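Local coordinates for protein tryptophan synthase alpha chain (PDB 2EKC) that probably cleaves indoleglycerol phosphate to indole and glyceraldehyde 3-phosphate, as the alpha subunit in the last step of tryptophan biosynthesis, at residues A[28-33]-A[82-87]. Residues are numbered along the deposited sequence; the frame is centred on the assembly and turned at random.
Sequences PDYETS and LELSET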
ATOM      1  N   PRO A  28       1.410  10.945 -14.349  1.00 13.53           N
ATOM      2  CA  PRO A  28       1.086  12.317 -14.750  1.00 13.93           C
ATOM      3  C   PRO A  28      -0.181  12.406 -15.602  1.00 15.01           C
ATOM      4  O   PRO A  28      -0.692  13.497 -15.853  1.00 15.11           O
ATOM      5  CB  PRO A  28       2.342  12.758 -15.498  1.00 14.14           C
ATOM      6  CG  PRO A  28       2.823  11.485 -16.111  1.00 14.39           C
ATOM      7  CD  PRO A  28       2.672  10.509 -14.972  1.00 15.74           C
ATOM      8  N   ASP A  29      -0.668  11.246 -16.039  1.00 15.81           N
ATOM      9  CA  ASP A  29      -1.890  11.111 -16.836  1.00 16.95           C
ATOM     10  C   ASP A  29      -2.271   9.634 -16.764  1.00 17.14           C
ATOM     11  O   ASP A  29      -1.431   8.802 -16.420  1.00 16.70           O
ATOM     12  CB  ASP A  29      -1.666  11.557 -18.290  1.00 19.86           C
ATOM     13  CG  ASP A  29      -0.581  10.760 -18.998  1.00 20.69           C
ATOM     14  OD1 ASP A  29      -0.824   9.591 -19.353  1.00 21.10           O
ATOM     15  OD2 ASP A  29       0.521  11.308 -19.195  1.00 22.56           O
ATOM     16  N   TYR A  30      -3.524   9.300 -17.063  1.00 16.74           N
ATOM     17  CA  TYR A  30      -3.958   7.905 -16.972  1.00 16.76           C
ATOM     18  C   TYR A  30      -3.062   6.925 -17.722  1.00 17.52           C
ATOM     19  O   TYR A  30      -2.558   5.973 -17.131  1.00 16.74           O
ATOM     20  CB  TYR A  30      -5.399   7.734 -17.469  1.00 17.45           C
ATOM     21  CG  TYR A  30      -5.951   6.347 -17.190  1.00 16.95           C
ATOM     22  CD1 TYR A  30      -6.530   6.041 -15.958  1.00 16.68           C
ATOM     23  CD2 TYR A  30      -5.847   5.330 -18.137  1.00 16.71           C
ATOM     24  CE1 TYR A  30      -6.992   4.753 -15.676  1.00 16.97           C
ATOM     25  CE2 TYR A  30      -6.301   4.036 -17.866  1.00 18.62           C
ATOM     26  CZ  TYR A  30      -6.872   3.758 -16.633  1.00 19.54           C
ATOM     27  OH  TYR A  30      -7.310   2.483 -16.357  1.00 21.73           O
ATOM     28  N   GLU A  31      -2.867   7.157 -19.019  1.00 18.40           N
ATOM     29  CA  GLU A  31      -2.040   6.271 -19.844  1.00 19.68           C
ATOM     30  C   GLU A  31      -0.646   6.028 -19.261  1.00 19.37           C
ATOM     31  O   GLU A  31      -0.217   4.883 -19.123  1.00 17.42           O
ATOM     32  CB  GLU A  31      -1.909   6.833 -21.261  1.00 25.78           C
ATOM     33  CG  GLU A  31      -1.069   5.959 -22.185  1.00 34.00           C
ATOM     34  CD  GLU A  31      -1.008   6.484 -23.614  1.00 38.22           C
ATOM     35  OE1 GLU A  31      -0.612   7.655 -23.806  1.00 39.88           O
ATOM     36  OE2 GLU A  31      -1.352   5.720 -24.544  1.00 40.80           O
ATOM     37  N   THR A  32       0.055   7.105 -18.923  1.00 16.69           N
ATOM     38  CA  THR A  32       1.391   6.991 -18.352  1.00 16.26           C
ATOM     39  C   THR A  32       1.371   6.225 -17.030  1.00 15.23           C
ATOM     40  O   THR A  32       2.236   5.387 -16.785  1.00 15.08           O
ATOM     41  CB  THR A  32       2.012   8.381 -18.122  1.00 17.52           C
ATOM     42  OG1 THR A  32       2.042   9.102 -19.359  1.00 17.57           O
ATOM     43  CG2 THR A  32       3.433   8.251 -17.580  1.00 20.21           C
ATOM     44  N   SER A  33       0.381   6.497 -16.181  1.00 14.18           N
ATOM     45  CA  SER A  33       0.292   5.805 -14.898  1.00 13.87           C
ATOM     46  C   SER A  33       0.059   4.310 -15.095  1.00 13.40           C
ATOM     47  O   SER A  33       0.567   3.486 -14.337  1.00 14.25           O
ATOM     48  CB  SER A  33      -0.824   6.405 -14.022  1.00 11.58           C
ATOM     49  OG  SER A  33      -2.123   6.030 -14.452  1.00 11.44           O
ATOM     50  N   LEU A  82     -10.886   1.957 -10.347  1.00 13.66           N
ATOM     51  CA  LEU A  82     -11.269   0.550 -10.375  1.00 14.61           C
ATOM     52  C   LEU A  82     -11.089  -0.081 -11.755  1.00 15.35           C
ATOM     53  O   LEU A  82     -10.856  -1.283 -11.858  1.00 14.61           O
ATOM     54  CB  LEU A  82     -12.712   0.377  -9.889  1.00 16.06           C
ATOM     55  CG  LEU A  82     -12.950   0.751  -8.417  1.00 15.52           C
ATOM     56  CD1 LEU A  82     -14.364   0.370  -8.022  1.00 15.91           C
ATOM     57  CD2 LEU A  82     -11.943   0.029  -7.521  1.00 14.46           C
ATOM     58  N   GLU A  83     -11.204   0.725 -12.808  1.00 16.25           N
ATOM     59  CA  GLU A  83     -11.014   0.218 -14.166  1.00 18.71           C
ATOM     60  C   GLU A  83      -9.555  -0.213 -14.305  1.00 17.75           C
ATOM     61  O   GLU A  83      -9.255  -1.243 -14.909  1.00 17.06           O
ATOM     62  CB  GLU A  83     -11.340   1.304 -15.199  1.00 21.69           C
ATOM     63  CG  GLU A  83     -10.985   0.939 -16.642  1.00 29.63           C
ATOM     64  CD  GLU A  83     -11.830  -0.195 -17.208  1.00 35.68           C
ATOM     65  OE1 GLU A  83     -11.811  -1.308 -16.640  1.00 40.39           O
ATOM     66  OE2 GLU A  83     -12.512   0.029 -18.230  1.00 38.70           O
ATOM     67  N   LEU A  84      -8.653   0.581 -13.732  1.00 16.05           N
ATOM     68  CA  LEU A  84      -7.224   0.277 -13.776  1.00 15.23           C
ATOM     69  C   LEU A  84      -6.940  -0.987 -12.966  1.00 15.34           C
ATOM     70  O   LEU A  84      -6.145  -1.825 -13.376  1.00 14.57           O
ATOM     71  CB  LEU A  84      -6.407   1.461 -13.231  1.00 15.52           C
ATOM     72  CG  LEU A  84      -4.879   1.303 -13.183  1.00 18.99           C
ATOM     73  CD1 LEU A  84      -4.213   2.657 -13.353  1.00 19.02           C
ATOM     74  CD2 LEU A  84      -4.465   0.650 -11.870  1.00 19.54           C
ATOM     75  N   SER A  85      -7.589  -1.120 -11.813  1.00 14.26           N
ATOM     76  CA  SER A  85      -7.413  -2.306 -10.975  1.00 14.92           C
ATOM     77  C   SER A  85      -7.872  -3.540 -11.759  1.00 15.17           C
ATOM     78  O   SER A  85      -7.167  -4.547 -11.824  1.00 14.25           O
ATOM     79  CB  SER A  85      -8.239  -2.187  -9.687  1.00 16.15           C
ATOM     80  OG  SER A  85      -8.264  -3.420  -8.973  1.00 15.08           O
ATOM     81  N   GLU A  86      -9.056  -3.457 -12.354  1.00 16.73           N
ATOM     82  CA  GLU A  86      -9.584  -4.580 -13.122  1.00 18.89           C
ATOM     83  C   GLU A  86      -8.639  -4.942 -14.273  1.00 18.65           C
ATOM     84  O   GLU A  86      -8.379  -6.116 -14.532  1.00 18.42           O
ATOM     85  CB  GLU A  86     -10.975  -4.240 -13.666  1.00 22.53           C
ATOM     86  CG  GLU A  86     -11.581  -5.335 -14.539  1.00 28.88           C
ATOM     87  CD  GLU A  86     -12.943  -4.956 -15.093  1.00 33.15           C
ATOM     88  OE1 GLU A  86     -13.922  -4.931 -14.314  1.00 37.19           O
ATOM     89  OE2 GLU A  86     -13.033  -4.674 -16.308  1.00 37.46           O
ATOM     90  N   THR A  87      -8.122  -3.929 -14.957  1.00 17.78           N
ATOM     91  CA  THR A  87      -7.207  -4.156 -16.067  1.00 18.43           C
ATOM     92  C   THR A  87      -5.937  -4.883 -15.622  1.00 18.64           C
ATOM     93  O   THR A  87      -5.495  -5.832 -16.271  1.00 19.21           O
ATOM     94  CB  THR A  87      -6.823  -2.827 -16.739  1.00 19.06           C
ATOM     95  OG1 THR A  87      -7.994  -2.239 -17.322  1.00 19.42           O
ATOM     96  CG2 THR A  87      -5.787  -3.055 -17.829  1.00 20.00           C
TER
HETATM   97  O   HOH W   1      -7.276   0.796 -18.240  1.00 27.14           O
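Tyr30 reaches from the first turn of helix 30-42 to Leu84 on helix 78-91, joining two outer helices of the eight-stranded TIM barrel. No hydrogen bond passes directly between the segments, and the nearest CA atoms, those of Tyr30 and Leu84, are 8.9 Å apart, so the long phenol spans the gap. With CG anti to the backbone N (chi1 -171°), the bond from CA to CB leaves across the line between the helices, and the ring beyond it carries the hydroxyl over to helix 78-91. Along the ring, Tyr30 CE1 and CZ each lie 4.1 Å from Leu84 CB, which meets the ring obliquely, with Leu84 CD1 slightly farther from CE1. The tip comes closer still: Tyr30 OH stands 3.4 Å from both CA and CB of Leu84. The two side chains run past each other in opposite directions; Leu84 CD1 approaches Ser33 OG, and the Leu84 side chain also packs on Leu34 and Phe37 of helix 30-42.

A water in the ring plane lies close to Tyr30 OH, the donor of that short bond unassigned, and its O donates a long bond of 3.3 Å to Thr87 OG1, a tentative one-water link to helix 78-91. A leucine here lacks the ring and hydroxyl, and would probably leave a gap beside CA and CB of Leu84 and the water without its phenol partner. At the start of helix 30-42, Asp29 is the N-cap: its OD1 accepts from Thr32 N at a nearly straight 173°. On helix 78-91, Thr87 OG1 also donates to Glu83 O at 2.9 Å, approaching the carbonyl from the face opposite Thr87 N.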